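Side-chain contacts in hypothetical protein (Pseudomonas aeruginosa, PDB 2H9F), which probably isomerises methylaconitate, a reaction linked in related bacteria to propionate breakdown: residues A[73-78]-A[113-118]; A[360-365]-A[371-376]. All coordinates share one frame; numbering follows the deposited sequence. Where two conformers were deposited one is given.

Contact 1: residues A[73-78]-A[113-118]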
# COMPACT_ATOMS: atom_id res chain seq x y z
N VAL A 73 16.10 -4.40 3.78
CA VAL A 73 17.07 -5.51 3.86
C VAL A 73 18.46 -5.00 3.50
O VAL A 73 18.60 -4.23 2.54
CB VAL A 73 16.67 -6.63 2.89
CG1 VAL A 73 17.80 -7.70 2.71
CG2 VAL A 73 15.37 -7.29 3.36
N ILE A 74 19.45 -5.37 4.32
CA ILE A 74 20.89 -5.19 4.04
C ILE A 74 21.53 -6.56 3.73
O ILE A 74 21.35 -7.52 4.48
CB ILE A 74 21.66 -4.56 5.24
CG1 ILE A 74 21.02 -3.22 5.66
CG2 ILE A 74 23.15 -4.35 4.84
CD1 ILE A 74 21.55 -2.67 7.00
N LEU A 75 22.22 -6.65 2.59
CA LEU A 75 23.10 -7.78 2.24
C LEU A 75 24.54 -7.29 2.18
O LEU A 75 24.80 -6.13 1.80
CB LEU A 75 22.74 -8.39 0.89
CG LEU A 75 21.93 -9.68 0.89
CD1 LEU A 75 20.61 -9.46 1.48
CD2 LEU A 75 21.81 -10.20 -0.52
N SER A 76 25.45 -8.15 2.62
CA SER A 76 26.88 -7.93 2.54
C SER A 76 27.55 -9.29 2.31
O SER A 76 26.94 -10.36 2.57
CB SER A 76 27.41 -7.31 3.82
OG SER A 76 27.18 -8.16 4.93
N LYS A 77 28.78 -9.26 1.81
CA LYS A 77 29.61 -10.44 1.73
C LYS A 77 29.77 -11.00 3.13
O LYS A 77 30.06 -10.28 4.08
CB LYS A 77 30.97 -10.10 1.12
CG LYS A 77 30.87 -9.79 -0.41
CD LYS A 77 32.23 -9.84 -1.17
CE LYS A 77 32.68 -11.31 -1.45
NZ LYS A 77 32.00 -11.95 -2.62
N SER A 78 29.55 -12.30 3.26
CA SER A 78 29.58 -12.92 4.56
C SER A 78 30.98 -13.06 5.12
O SER A 78 31.92 -13.41 4.42
CB SER A 78 29.00 -14.30 4.45
OG SER A 78 28.84 -14.84 5.73
N GLY A 113 18.37 -14.08 -1.87
CA GLY A 113 19.16 -14.93 -2.75
C GLY A 113 19.32 -14.31 -4.11
O GLY A 113 20.40 -14.29 -4.67
N ALA A 114 18.25 -13.74 -4.63
CA ALA A 114 18.29 -13.07 -5.94
C ALA A 114 19.17 -11.80 -5.89
O ALA A 114 20.05 -11.59 -6.74
CB ALA A 114 16.90 -12.75 -6.38
N PHE A 115 18.95 -10.99 -4.87
CA PHE A 115 19.67 -9.74 -4.73
C PHE A 115 21.15 -9.96 -4.54
O PHE A 115 21.94 -9.15 -5.00
CB PHE A 115 19.15 -8.96 -3.52
CG PHE A 115 19.76 -7.59 -3.36
CD1 PHE A 115 19.59 -6.63 -4.35
CD2 PHE A 115 20.49 -7.26 -2.24
CE1 PHE A 115 20.14 -5.37 -4.19
CE2 PHE A 115 21.04 -6.04 -2.11
CZ PHE A 115 20.84 -5.09 -3.09
N ALA A 116 21.52 -11.05 -3.85
CA ALA A 116 22.93 -11.39 -3.67
C ALA A 116 23.64 -11.41 -5.01
O ALA A 116 24.77 -10.97 -5.11
CB ALA A 116 23.07 -12.76 -3.01
N LEU A 117 22.95 -11.93 -6.03
CA LEU A 117 23.48 -11.98 -7.40
C LEU A 117 23.38 -10.64 -8.14
O LEU A 117 24.37 -10.23 -8.78
CB LEU A 117 22.82 -13.10 -8.18
CG LEU A 117 23.17 -14.53 -7.69
CD1 LEU A 117 22.16 -15.55 -8.21
CD2 LEU A 117 24.55 -14.89 -8.16
N HIS A 118 22.24 -9.95 -8.06
CA HIS A 118 22.15 -8.63 -8.68
C HIS A 118 23.20 -7.70 -8.08
O HIS A 118 23.77 -6.89 -8.78
CB HIS A 118 20.75 -8.03 -8.54
CG HIS A 118 19.65 -8.90 -9.07
ND1 HIS A 118 19.50 -9.19 -10.41
CD2 HIS A 118 18.64 -9.53 -8.43
CE1 HIS A 118 18.43 -9.94 -10.56
NE2 HIS A 118 17.89 -10.16 -9.37
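L75 and A116 mark the nearest approach of the two backbones, their CA atoms 6.9 Å apart, where strand 71-77 passes the last turns of helix 106-118. No hydrogen bond crosses between 73-78 and 113-118; what meets is apolar and buried. The setting is consistent with the diaminopimelate epimerase-like fold expected of PrpF proteins, in which strands curl around a central helix. F115 turns its side chain toward the strand, while A116 offers its methyl group beside it, and L75 reaches toward the helix with one branch of its fork.

That branch, CD2, does most of the work. It comes to the edge of the F115 ring, near the ring plane, with L75 CD2 3.7 Å from F115 CD2. The ring also meets that of F24, the planes at about 55°. With CG anti to the backbone N (chi1 -175°), F115 directs its ring toward the strand, and CB of L75 also lies 4.0 Å from F115 CD2. The leucine's own CB points toward the helix, and with chi1 at -102°, well away from a staggered value, and chi2 at 64° the CD2 branch meets the backbone of A116.

Neighbouring strands complete the surroundings: Y87 also packs on L75, and V85 and V135 cover A116. Farther along the strand, the ammonium group of K77 is hydrogen-bonded to the carbonyl oxygen of L121, a residue that also touches L75, which ties the strand to the chain just beyond the helix. At the centre of the contact, L75 CD2 sits 3.8 Å from A116 CB and lies closer still to the helix backbone, 3.4 Å from A116 N.

Contact 2: residues A[360-365]-A[371-376]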
# COMPACT_ATOMS: atom_id res chain seq x y z
N GLY A 360 9.19 -30.03 1.34
CA GLY A 360 10.13 -31.06 1.63
C GLY A 360 10.76 -30.89 2.98
O GLY A 360 10.70 -29.82 3.58
N ALA A 361 11.38 -31.97 3.44
CA ALA A 361 12.09 -31.96 4.70
C ALA A 361 13.09 -33.08 4.76
O ALA A 361 12.99 -34.08 4.04
CB ALA A 361 11.13 -32.09 5.83
N GLU A 362 14.07 -32.91 5.63
CA GLU A 362 14.95 -33.98 6.05
C GLU A 362 15.01 -33.98 7.56
O GLU A 362 14.96 -32.92 8.18
CB GLU A 362 16.36 -33.80 5.52
CG GLU A 362 16.46 -34.14 4.05
CD GLU A 362 17.91 -34.10 3.55
OE1 GLU A 362 18.86 -34.18 4.41
OE2 GLU A 362 18.09 -33.97 2.31
N ALA A 363 15.10 -35.17 8.12
CA ALA A 363 15.04 -35.38 9.55
C ALA A 363 15.89 -36.60 9.91
O ALA A 363 16.11 -37.49 9.07
CB ALA A 363 13.59 -35.59 9.98
N SER A 364 16.44 -36.63 11.11
CA SER A 364 17.19 -37.80 11.52
C SER A 364 16.83 -38.21 12.94
O SER A 364 16.31 -37.41 13.72
CB SER A 364 18.68 -37.57 11.35
OG SER A 364 19.17 -36.81 12.40
N GLN A 365 17.14 -39.46 13.25
CA GLN A 365 16.70 -40.14 14.44
C GLN A 365 17.89 -40.64 15.24
O GLN A 365 18.89 -41.05 14.70
CB GLN A 365 15.83 -41.32 14.06
CG GLN A 365 14.94 -41.77 15.14
CD GLN A 365 14.14 -42.96 14.72
OE1 GLN A 365 14.47 -43.63 13.74
NE2 GLN A 365 13.05 -43.23 15.43
N THR A 371 15.25 -35.15 14.92
CA THR A 371 15.72 -33.78 14.67
C THR A 371 15.47 -33.42 13.22
O THR A 371 15.83 -34.19 12.33
CB THR A 371 17.21 -33.73 14.90
OG1 THR A 371 17.47 -34.10 16.25
CG2 THR A 371 17.77 -32.35 14.69
N VAL A 372 14.90 -32.25 12.97
CA VAL A 372 14.66 -31.78 11.60
C VAL A 372 15.92 -31.08 11.14
O VAL A 372 16.40 -30.18 11.80
CB VAL A 372 13.48 -30.82 11.47
CG1 VAL A 372 13.27 -30.39 9.98
CG2 VAL A 372 12.21 -31.46 12.03
N THR A 373 16.48 -31.51 10.02
CA THR A 373 17.71 -30.92 9.55
C THR A 373 17.50 -29.94 8.40
O THR A 373 18.36 -29.08 8.16
CB THR A 373 18.70 -32.02 9.11
OG1 THR A 373 18.08 -32.83 8.12
CG2 THR A 373 19.15 -32.87 10.30
N LYS A 374 16.37 -30.08 7.70
CA LYS A 374 16.00 -29.15 6.62
C LYS A 374 14.51 -28.95 6.51
O LYS A 374 13.75 -29.89 6.64
CB LYS A 374 16.42 -29.66 5.25
CG LYS A 374 17.91 -29.87 5.02
CD LYS A 374 18.10 -30.40 3.61
CE LYS A 374 19.55 -30.51 3.19
NZ LYS A 374 19.66 -30.95 1.78
N ALA A 375 14.12 -27.71 6.20
CA ALA A 375 12.80 -27.38 5.64
C ALA A 375 13.00 -26.86 4.23
O ALA A 375 13.80 -25.97 4.00
CB ALA A 375 12.11 -26.33 6.47
N ILE A 376 12.25 -27.39 3.29
CA ILE A 376 12.41 -27.07 1.88
C ILE A 376 11.08 -26.58 1.32
O ILE A 376 10.03 -27.19 1.52
CB ILE A 376 12.89 -28.32 1.08
CG1 ILE A 376 14.18 -28.89 1.71
CG2 ILE A 376 13.15 -27.96 -0.40
CD1 ILE A 376 14.57 -30.25 1.22
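From the pair G360 and I376 to the pair S364 and T371, segments 360-365 and 371-376 run antiparallel, their axes at 155°, with the register slipping by one residue where T373 and K374 both lie opposite E362. The carbonyl oxygen of E362 is the pivot: T373 N approaches E362 O at 2.8 Å and K374 N bonds to the same oxygen, both from the same face of its plane. A third, weak bond comes from the T373 hydroxyl, with OG1 3.1 Å from E362 O. It is made possible by a chi1 of 56°, which holds OG1 between the backbone N and the carbonyl carbon and also brings it against CB of E362. CG1 of V372 comes to 3.5 Å from E362 O, adding an apolar neighbour to this crowded acceptor.

E362 and K374 extend side by side, pointing the same way, so that the methylenes of the lysine run along the carboxylate arm. CD of K374 is 3.7 Å from CD of E362, and the chains end in a salt bridge that is long and weak as a hydrogen bond, with K374 NZ 3.4 Å from E362 OE2. E178 offers the lysine a further, distant carboxylate.

On either side of the bulge the antiparallel pairing continues. Toward the hairpin turn S364 and T371 exchange two bonds, and T371 N meets S364 O nearly in line with the carbonyl bond; at the other end I376 N approaches G360 O from above its carbonyl plane. On the opposite face from E362 and K374, A361 and V372 pack against A330 and T327 of helix 319-330. The arrangement is a beta hairpin interrupted by a classic beta bulge, forming part of the strand layer over that helix.

How the contacts relate
Contact 1 closes along the chain before contact 2 opens, and their centres lie 26 Å apart, with nearest atoms about 14 Å from each other. Each belongs to a different layer of strands over a helix: 106-118 in contact 1, 319-330 in contact 2. The two are linked through strand pairing, since strand 71-77 pairs with 20-26, which pairs with 7-17, and 7-17 in turn pairs with strand 369-386 of contact 2. That long strand therefore takes part in both halves of the chain. Such a two-lobed layout is consistent with the diaminopimelate epimerase-like fold, whose relatives place the active site between the lobes.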